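Putative ManD family dehydratase (Pantoea ananatis, PDB 3T6C) dehydrates D-gluconate to 2-dehydro-3-deoxy-D-gluconate with low activity in vitro, using one magnesium ion per subunit, as a member of the mandelate racemase/muconate lactonizing enzyme family. Local coordinates at residues 26-31 with 50-55; 89-94 with 116-121; 262-267 with 289-294. All coordinates share one frame; numbering follows the deposited sequence.

Contact 1: 26-31 with 50-55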
loop_
_atom_site.group_PDB
_atom_site.type_symbol
_atom_site.label_atom_id
_atom_site.label_comp_id
_atom_site.label_asym_id
_atom_site.label_seq_id
_atom_site.Cartn_x
_atom_site.Cartn_y
_atom_site.Cartn_z
ATOM N N ASN A 26 -35.570 -6.416 38.396
ATOM C CA ASN A 26 -36.429 -7.496 38.880
ATOM C C ASN A 26 -35.637 -8.725 39.359
ATOM O O ASN A 26 -35.607 -8.997 40.559
ATOM C CB ASN A 26 -37.460 -7.892 37.820
ATOM C CG ASN A 26 -38.497 -8.872 38.346
ATOM O OD1 ASN A 26 -38.365 -9.404 39.452
ATOM N ND2 ASN A 26 -39.537 -9.124 37.545
ATOM N N LEU A 27 -35.002 -9.470 38.450
ATOM C CA LEU A 27 -34.086 -10.531 38.897
ATOM C C LEU A 27 -32.782 -9.900 39.324
ATOM O O LEU A 27 -32.389 -8.840 38.831
ATOM C CB LEU A 27 -33.729 -11.494 37.753
ATOM C CG LEU A 27 -34.885 -12.289 37.173
ATOM C CD1 LEU A 27 -34.488 -13.012 35.884
ATOM C CD2 LEU A 27 -35.388 -13.285 38.209
ATOM N N PHE A 28 -32.087 -10.578 40.219
ATOM C CA PHE A 28 -30.715 -10.219 40.580
ATOM C C PHE A 28 -29.932 -11.482 40.896
ATOM O O PHE A 28 -30.529 -12.534 41.193
ATOM C CB PHE A 28 -30.646 -9.216 41.763
ATOM C CG PHE A 28 -31.299 -9.684 43.002
ATOM C CD1 PHE A 28 -32.637 -9.397 43.250
ATOM C CD2 PHE A 28 -30.576 -10.374 43.963
ATOM C CE1 PHE A 28 -33.252 -9.832 44.422
ATOM C CE2 PHE A 28 -31.199 -10.783 45.148
ATOM C CZ PHE A 28 -32.506 -10.520 45.363
ATOM N N ILE A 29 -28.615 -11.416 40.695
ATOM C CA ILE A 29 -27.740 -12.576 40.886
ATOM C C ILE A 29 -27.473 -12.772 42.385
ATOM O O ILE A 29 -27.178 -11.827 43.137
ATOM C CB ILE A 29 -26.403 -12.305 40.161
ATOM C CG1 ILE A 29 -26.682 -12.244 38.634
ATOM C CG2 ILE A 29 -25.386 -13.366 40.526
ATOM C CD1 ILE A 29 -25.452 -11.826 37.810
ATOM N N THR A 30 -27.775 -13.985 42.859
ATOM C CA THR A 30 -27.545 -14.298 44.258
ATOM C C THR A 30 -26.310 -15.124 44.615
ATOM O O THR A 30 -25.828 -15.058 45.761
ATOM C CB THR A 30 -28.760 -15.034 44.805
ATOM O OG1 THR A 30 -28.980 -16.243 44.062
ATOM C CG2 THR A 30 -30.011 -14.146 44.727
ATOM N N ASN A 31 -25.810 -15.875 43.640
ATOM C CA ASN A 31 -24.658 -16.753 43.895
ATOM C C ASN A 31 -24.007 -17.065 42.574
ATOM O O ASN A 31 -24.710 -17.194 41.609
ATOM C CB ASN A 31 -25.152 -18.067 44.574
ATOM C CG ASN A 31 -24.008 -18.878 45.191
ATOM O OD1 ASN A 31 -23.518 -18.542 46.277
ATOM N ND2 ASN A 31 -23.598 -19.958 44.527
ATOM N N GLU A 50 -26.874 -18.391 40.088
ATOM C CA GLU A 50 -28.218 -18.448 40.674
ATOM C C GLU A 50 -28.823 -17.067 40.753
ATOM O O GLU A 50 -28.124 -16.067 40.910
ATOM C CB GLU A 50 -28.200 -19.085 42.061
ATOM C CG GLU A 50 -27.722 -20.490 41.970
ATOM C CD GLU A 50 -28.059 -21.317 43.174
ATOM O OE1 GLU A 50 -28.211 -20.758 44.288
ATOM O OE2 GLU A 50 -28.188 -22.534 42.989
ATOM N N THR A 51 -30.145 -17.017 40.580
ATOM C CA THR A 51 -30.902 -15.769 40.773
ATOM C C THR A 51 -31.853 -15.867 41.968
ATOM O O THR A 51 -31.954 -16.901 42.656
ATOM C CB THR A 51 -31.720 -15.408 39.562
ATOM O OG1 THR A 51 -32.856 -16.292 39.454
ATOM C CG2 THR A 51 -30.880 -15.559 38.275
ATOM N N ASN A 52 -32.596 -14.798 42.177
ATOM C CA ASN A 52 -33.572 -14.788 43.258
ATOM C C ASN A 52 -34.851 -15.517 42.926
ATOM O O ASN A 52 -35.700 -15.693 43.813
ATOM C CB ASN A 52 -33.907 -13.355 43.665
ATOM C CG ASN A 52 -34.425 -12.557 42.513
ATOM O OD1 ASN A 52 -33.847 -12.580 41.424
ATOM N ND2 ASN A 52 -35.541 -11.859 42.717
ATOM N N GLU A 53 -35.005 -15.955 41.682
ATOM C CA GLU A 53 -36.230 -16.675 41.304
ATOM C C GLU A 53 -35.959 -18.143 41.497
ATOM O O GLU A 53 -35.054 -18.687 40.876
ATOM C CB GLU A 53 -36.608 -16.383 39.855
ATOM C CG GLU A 53 -37.705 -17.292 39.367
ATOM C CD GLU A 53 -38.382 -16.820 38.081
ATOM O OE1 GLU A 53 -38.530 -15.589 37.878
ATOM O OE2 GLU A 53 -38.779 -17.700 37.272
ATOM N N PRO A 54 -36.734 -18.792 42.382
ATOM C CA PRO A 54 -36.469 -20.208 42.628
ATOM C C PRO A 54 -36.467 -20.991 41.325
ATOM O O PRO A 54 -37.356 -20.888 40.472
ATOM C CB PRO A 54 -37.636 -20.650 43.517
ATOM C CG PRO A 54 -38.170 -19.362 44.123
ATOM C CD PRO A 54 -37.917 -18.288 43.107
ATOM N N GLY A 55 -35.426 -21.778 41.184
ATOM C CA GLY A 55 -35.271 -22.641 40.044
ATOM C C GLY A 55 -34.722 -22.038 38.765
ATOM O O GLY A 55 -34.483 -22.789 37.833
HETATM O O HOH W 1 -30.831 -17.831 45.426
#

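Contact 2: 89-94 with 116-121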
loop_
_atom_site.group_PDB
_atom_site.type_symbol
_atom_site.label_atom_id
_atom_site.label_comp_id
_atom_site.label_asym_id
_atom_site.label_seq_id
_atom_site.Cartn_x
_atom_site.Cartn_y
_atom_site.Cartn_z
ATOM N N ALA A 89 -29.973 -9.209 33.405
ATOM C CA ALA A 89 -30.477 -8.779 32.086
ATOM C C ALA A 89 -29.423 -7.955 31.324
ATOM O O ALA A 89 -29.462 -7.929 30.085
ATOM C CB ALA A 89 -31.734 -7.928 32.255
ATOM N N ARG A 90 -28.486 -7.302 32.030
ATOM C CA ARG A 90 -27.649 -6.424 31.256
ATOM C C ARG A 90 -26.410 -7.258 30.940
ATOM O O ARG A 90 -25.265 -6.990 31.395
ATOM C CB ARG A 90 -27.250 -5.279 32.201
ATOM C CG ARG A 90 -28.492 -4.418 32.579
ATOM C CD ARG A 90 -28.096 -3.061 33.208
ATOM N NE ARG A 90 -29.356 -2.339 33.553
ATOM C CZ ARG A 90 -29.512 -1.006 33.496
ATOM N NH1 ARG A 90 -28.492 -0.222 33.152
ATOM N NH2 ARG A 90 -30.685 -0.470 33.843
ATOM N N ILE A 91 -26.543 -7.993 29.853
ATOM C CA ILE A 91 -25.495 -8.983 29.463
ATOM C C ILE A 91 -24.313 -8.199 28.915
ATOM O O ILE A 91 -23.182 -8.436 29.313
ATOM C CB ILE A 91 -25.995 -10.012 28.423
ATOM C CG1 ILE A 91 -27.178 -10.819 29.004
ATOM C CG2 ILE A 91 -24.811 -10.910 27.991
ATOM C CD1 ILE A 91 -27.689 -11.942 28.061
ATOM N N GLU A 92 -24.566 -7.252 28.010
ATOM C CA GLU A 92 -23.459 -6.520 27.410
ATOM C C GLU A 92 -22.739 -5.636 28.423
ATOM O O GLU A 92 -21.518 -5.544 28.388
ATOM C CB GLU A 92 -24.021 -5.635 26.296
ATOM C CG GLU A 92 -22.936 -4.932 25.497
ATOM C CD GLU A 92 -22.201 -5.842 24.532
ATOM O OE1 GLU A 92 -22.846 -6.647 23.828
ATOM O OE2 GLU A 92 -20.971 -5.702 24.459
ATOM N N ASP A 93 -23.492 -4.986 29.318
ATOM C CA ASP A 93 -22.878 -4.077 30.293
ATOM C C ASP A 93 -22.038 -4.931 31.237
ATOM O O ASP A 93 -20.942 -4.511 31.621
ATOM C CB ASP A 93 -23.962 -3.333 31.092
ATOM C CG ASP A 93 -23.365 -2.352 32.080
ATOM O OD1 ASP A 93 -22.862 -1.297 31.646
ATOM O OD2 ASP A 93 -23.428 -2.597 33.311
ATOM N N ILE A 94 -22.524 -6.119 31.626
ATOM C CA ILE A 94 -21.725 -7.006 32.455
ATOM C C ILE A 94 -20.483 -7.519 31.699
ATOM O O ILE A 94 -19.388 -7.554 32.259
ATOM C CB ILE A 94 -22.578 -8.172 32.998
ATOM C CG1 ILE A 94 -23.596 -7.629 34.028
ATOM C CG2 ILE A 94 -21.669 -9.301 33.594
ATOM C CD1 ILE A 94 -24.614 -8.710 34.418
ATOM N N GLY A 116 -17.612 -18.129 31.183
ATOM C CA GLY A 116 -18.469 -18.916 32.042
ATOM C C GLY A 116 -19.630 -18.036 32.512
ATOM O O GLY A 116 -20.801 -18.483 32.537
ATOM N N ILE A 117 -19.302 -16.789 32.853
ATOM C CA ILE A 117 -20.306 -15.799 33.250
ATOM C C ILE A 117 -21.250 -15.477 32.106
ATOM O O ILE A 117 -22.462 -15.556 32.254
ATOM C CB ILE A 117 -19.634 -14.492 33.736
ATOM C CG1 ILE A 117 -18.799 -14.743 35.008
ATOM C CG2 ILE A 117 -20.676 -13.426 34.007
ATOM C CD1 ILE A 117 -19.477 -15.608 36.020
ATOM N N ASP A 118 -20.678 -15.120 30.960
ATOM C CA ASP A 118 -21.464 -14.666 29.814
ATOM C C ASP A 118 -22.463 -15.728 29.309
ATOM O O ASP A 118 -23.638 -15.430 29.066
ATOM C CB ASP A 118 -20.536 -14.230 28.679
ATOM C CG ASP A 118 -21.301 -13.690 27.492
ATOM O OD1 ASP A 118 -21.810 -12.521 27.583
ATOM O OD2 ASP A 118 -21.387 -14.435 26.482
ATOM N N MET A 119 -21.991 -16.966 29.153
ATOM C CA MET A 119 -22.890 -18.044 28.682
ATOM C C MET A 119 -24.036 -18.222 29.691
ATOM O O MET A 119 -25.200 -18.427 29.301
ATOM C CB MET A 119 -22.125 -19.375 28.474
ATOM C CG MET A 119 -21.170 -19.350 27.335
ATOM S SD MET A 119 -20.674 -21.052 27.052
ATOM C CE MET A 119 -19.347 -20.777 25.870
ATOM N N ALA A 120 -23.719 -18.195 30.998
ATOM C CA ALA A 120 -24.768 -18.376 32.009
ATOM C C ALA A 120 -25.769 -17.240 31.953
ATOM O O ALA A 120 -26.970 -17.454 32.173
ATOM C CB ALA A 120 -24.158 -18.456 33.385
ATOM N N LEU A 121 -25.327 -16.038 31.651
ATOM C CA LEU A 121 -26.296 -14.941 31.534
ATOM C C LEU A 121 -27.188 -15.083 30.296
ATOM O O LEU A 121 -28.395 -14.777 30.388
ATOM C CB LEU A 121 -25.572 -13.578 31.485
ATOM C CG LEU A 121 -24.845 -13.271 32.778
ATOM C CD1 LEU A 121 -24.013 -11.995 32.643
ATOM C CD2 LEU A 121 -25.821 -13.126 33.975
HETATM O O HOH W 2 -21.763 -11.103 29.952
#

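Contact 3: 262-267 with 289-294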
loop_
_atom_site.group_PDB
_atom_site.type_symbol
_atom_site.label_atom_id
_atom_site.label_comp_id
_atom_site.label_asym_id
_atom_site.label_seq_id
_atom_site.Cartn_x
_atom_site.Cartn_y
_atom_site.Cartn_z
ATOM N N ALA A 262 0.560 -27.805 -2.288
ATOM C CA ALA A 262 0.636 -29.238 -2.632
ATOM C C ALA A 262 -0.642 -29.971 -2.415
ATOM O O ALA A 262 -0.872 -31.011 -3.041
ATOM C CB ALA A 262 1.762 -29.909 -1.828
ATOM N N LEU A 263 -1.487 -29.427 -1.550
ATOM C CA LEU A 263 -2.798 -30.065 -1.291
ATOM C C LEU A 263 -3.900 -29.638 -2.258
ATOM O O LEU A 263 -4.978 -30.207 -2.226
ATOM C CB LEU A 263 -3.208 -29.725 0.151
ATOM C CG LEU A 263 -2.388 -30.495 1.202
ATOM C CD1 LEU A 263 -2.679 -29.981 2.603
ATOM C CD2 LEU A 263 -2.716 -32.005 1.152
ATOM N N GLU A 264 -3.656 -28.620 -3.056
ATOM C CA GLU A 264 -4.691 -28.094 -3.962
ATOM C C GLU A 264 -5.350 -29.180 -4.839
ATOM O O GLU A 264 -6.559 -29.171 -4.952
ATOM C CB GLU A 264 -4.074 -26.973 -4.834
ATOM C CG GLU A 264 -3.986 -25.693 -4.050
ATOM C CD GLU A 264 -3.298 -24.559 -4.762
ATOM O OE1 GLU A 264 -3.144 -24.601 -6.020
ATOM O OE2 GLU A 264 -2.924 -23.586 -4.073
ATOM N N PRO A 265 -4.582 -30.144 -5.404
ATOM C CA PRO A 265 -5.267 -31.135 -6.264
ATOM C C PRO A 265 -6.264 -32.009 -5.484
ATOM O O PRO A 265 -7.048 -32.703 -6.138
ATOM C CB PRO A 265 -4.134 -32.058 -6.725
ATOM C CG PRO A 265 -2.855 -31.272 -6.509
ATOM C CD PRO A 265 -3.118 -30.296 -5.400
ATOM N N TYR A 266 -6.170 -32.060 -4.164
ATOM C CA TYR A 266 -7.026 -32.951 -3.370
ATOM C C TYR A 266 -8.238 -32.216 -2.801
ATOM O O TYR A 266 -9.117 -32.844 -2.240
ATOM C CB TYR A 266 -6.193 -33.633 -2.252
ATOM C CG TYR A 266 -4.928 -34.186 -2.874
ATOM C CD1 TYR A 266 -4.997 -35.157 -3.896
ATOM C CD2 TYR A 266 -3.700 -33.682 -2.517
ATOM C CE1 TYR A 266 -3.812 -35.633 -4.505
ATOM C CE2 TYR A 266 -2.532 -34.166 -3.119
ATOM C CZ TYR A 266 -2.611 -35.111 -4.117
ATOM O OH TYR A 266 -1.435 -35.551 -4.679
ATOM N N GLN A 267 -8.320 -30.905 -3.032
ATOM C CA GLN A 267 -9.516 -30.098 -2.733
ATOM C C GLN A 267 -10.024 -30.337 -1.309
ATOM O O GLN A 267 -11.156 -30.772 -1.069
ATOM C CB GLN A 267 -10.608 -30.312 -3.778
ATOM C CG GLN A 267 -10.200 -29.717 -5.127
ATOM C CD GLN A 267 -11.186 -30.091 -6.193
ATOM O OE1 GLN A 267 -12.197 -29.410 -6.373
ATOM N NE2 GLN A 267 -10.936 -31.205 -6.865
ATOM N N GLN A 289 -0.545 -17.063 -2.949
ATOM C CA GLN A 289 -0.081 -18.293 -3.646
ATOM C C GLN A 289 -1.100 -19.406 -3.743
ATOM O O GLN A 289 -1.095 -20.141 -4.747
ATOM C CB GLN A 289 1.265 -18.793 -3.129
ATOM C CG GLN A 289 2.349 -17.742 -3.310
ATOM C CD GLN A 289 3.732 -18.321 -3.066
ATOM O OE1 GLN A 289 3.980 -19.524 -3.298
ATOM N NE2 GLN A 289 4.654 -17.465 -2.618
ATOM N N SER A 290 -1.768 -19.723 -2.636
ATOM C CA SER A 290 -2.586 -20.955 -2.539
ATOM C C SER A 290 -4.082 -20.697 -2.537
ATOM O O SER A 290 -4.555 -19.701 -1.973
ATOM C CB SER A 290 -2.251 -21.710 -1.261
ATOM O OG SER A 290 -2.962 -22.953 -1.298
ATOM N N SER A 291 -4.826 -21.593 -3.198
ATOM C CA SER A 291 -6.297 -21.616 -3.167
ATOM C C SER A 291 -6.885 -22.708 -2.240
ATOM O O SER A 291 -8.095 -22.949 -2.285
ATOM C CB SER A 291 -6.828 -21.673 -4.594
ATOM O OG SER A 291 -6.202 -22.763 -5.260
ATOM N N THR A 292 -6.052 -23.419 -1.465
ATOM C CA THR A 292 -6.605 -24.354 -0.475
ATOM C C THR A 292 -7.289 -23.539 0.634
ATOM O O THR A 292 -6.708 -22.591 1.153
ATOM C CB THR A 292 -5.460 -25.172 0.122
ATOM O OG1 THR A 292 -4.978 -26.105 -0.890
ATOM C CG2 THR A 292 -5.867 -25.901 1.428
ATOM N N PRO A 293 -8.539 -23.865 0.990
ATOM C CA PRO A 293 -9.157 -23.058 2.047
ATOM C C PRO A 293 -8.441 -23.171 3.387
ATOM O O PRO A 293 -7.914 -24.268 3.697
ATOM C CB PRO A 293 -10.591 -23.638 2.132
ATOM C CG PRO A 293 -10.825 -24.317 0.778
ATOM C CD PRO A 293 -9.467 -24.871 0.430
ATOM N N ILE A 294 -8.427 -22.083 4.158
ATOM C CA ILE A 294 -7.632 -22.010 5.382
ATOM C C ILE A 294 -8.538 -21.753 6.585
ATOM O O ILE A 294 -9.379 -20.876 6.550
ATOM C CB ILE A 294 -6.587 -20.861 5.292
ATOM C CG1 ILE A 294 -5.574 -21.148 4.155
ATOM C CG2 ILE A 294 -5.809 -20.681 6.613
ATOM C CD1 ILE A 294 -4.775 -22.440 4.310
HETATM O O HOH W 3 -6.875 -28.382 -1.085
HETATM O O HOH W 4 -1.128 -22.605 -6.375
#

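Contact 1: 26-31 with 50-55
Asn52 reaches across to Phe28 with both its amide oxygen and its flat face. The backbone N of Phe28 donates to Asn52 OD1 at 2.9 Å, arriving 49° out of the plane of the amide. Having used its oxygen there, the same amide lies against the Phe28 ring, stacked with the planes 20° apart, and Asn52 CB adds a CH-pi contact 3.9 Å from the ring centroid. Both side chains owe this meeting to their first torsions, 58° in each, which tuck CG between the backbone N and the carbonyl carbon. The return bond, Asn52 N to Phe28 O, is weak. Next to the amide, Leu27 CD2 packs on Glu53 CB at 3.7 Å.

The partners belong to the antiparallel hairpin of strands 29-37 and 44-51 in the N-terminal domain of this enolase-superfamily enzyme, at the end where the first strand begins and the second runs out. Ile29 and Thr51 form a non-hydrogen-bonded pair; beyond them a classic beta bulge sets Thr30 and Asn31 against Glu50. Thr30 N donates to Glu50 O at 2.9 Å, while Glu50 N returns a bond of the same length to Asn31 O. Water 1 is hydrogen-bonded to Thr30 OG1 and donates to Thr51 O.

Farther out, Thr51 OG1 accepts from Glu53 N at 3.1 Å, an ST turn that bends the chain as it leaves the strand; this hydroxyl is also hydrogen-bonded to Leu56 O. Ile29 points away from the second strand and packs on Leu121 of helix 108-129, whereas Thr51 touches Ile124 of that helix.

Contact 2: 89-94 with 116-121
The N-terminal domain places the start of helix 91-100 beside the middle of helix 108-129, and Ile91, Ile94 and Leu121 carry the packing between them. Ile94 turns two methyls to the same leucine branch: CG2 lies 3.7 Å and CD1 3.8 Å from Leu121 CD1. One turn earlier, Ile91 and Leu121 lie alongside each other, running opposite ways, with Ile91 CG1 4.0 Å from Leu121 CB, and Ile91 CD1 ends near the backbone O of Leu121. In Ile91, CG1 stands beside the backbone N (chi1 -61°) and follows Leu121, whereas CG2 branches off to meet Asp118 OD1 at 3.4 Å.

No direct hydrogen bond joins the two segments. Water 2 makes the polar link instead, donating to Ile91 O at 3.1 Å and to Asp118 OD1 at 2.8 Å. The carboxylate is buried, but OD1 has a further hydrogen bond with Thr329 OG1, so the water and the helix 328-340 both tie it down. That helix also touches Ile91.

On its sheet side, helix 108-129 rests on strand 44-51, where Leu121 and Ile117 meet Ile49; Ile94 leans on Leu83 of helix 68-83. The other flank of the 89-94 segment faces neighbouring subunits: Arg90 makes a salt bridge to Asp143 of the second subunit and Asp93 one to Arg431 of the third. Helices packed against a three-stranded antiparallel sheet make up the alpha+beta N-terminal domain of the mandelate racemase/muconate lactonizing enzyme family, and this contact joins two of those helices.

Contact 3: 262-267 with 289-294
Hydrogen bonding centres on Glu264, whose OE2 takes two donors from the facing loop. Ser290 OG donates at 2.8 Å to the anti lone pair of Glu264 OE2, the one turned away from the other carboxylate oxygen. The backbone N of Ser291 gives the second bond to OE2 at 2.9 Å and comes in from above the carboxylate, 58° out of its plane. An extended chain beyond CG (chi2 175°) carries the carboxylate across to these donors. Ser290 OG is itself held, for it accepts from Thr292 N at 3.1 Å; this ST turn bends the loop and fixes the hydroxyl that grips the glutamate.

Close packing involves the stem of Glu264. Its CG comes 3.3 Å from Thr292 OG1, and the two side chains run at a slant to each other. Thr292 OG1 takes its own protein partner from helix 253-262, being hydrogen-bonded to Ala260 O.

Water supplies the link on the backbone side: water 3 donates to Leu263 O at 2.9 Å and to Thr292 OG1 at 3.0 Å.

Across the subunit boundary, Ser291 OG is hydrogen-bonded to Lys261 NZ of the fourth subunit, and that lysine makes a long, weak ion pair with Glu264 OE1. Within the chain, the two loops run from helix 253-262 to strand 270-272 and from helix 283-289 to strand 294-296, consecutive alpha-to-beta connections of the barrel domain. They lie away from the bound magnesium ion, with the side chain of Leu263 about 14 Å from it. Two donors on one oxygen would be expected to favour the ionised form of Glu264 and to restrict the rotation of its carboxylate, with at most a small addition from Lys261 of the fourth subunit.

Overall arrangement
Contacts 1, 2 and 3 follow one another along the chain, each closing before the next opens. The first two share the N-terminal domain: their centres are 14 Å apart and they touch through Ile29 and Leu121, so the hairpin and helix 108-129 belong to the same domain packing. Contact 3 sits in the barrel domain on the opposite side of the chain's centre, its centre about 52 Å from that of contact 1 and 40 Å from that of contact 2. Contacts 2 and 3 both border other subunits, so both domains contribute to building the eight-chain assembly.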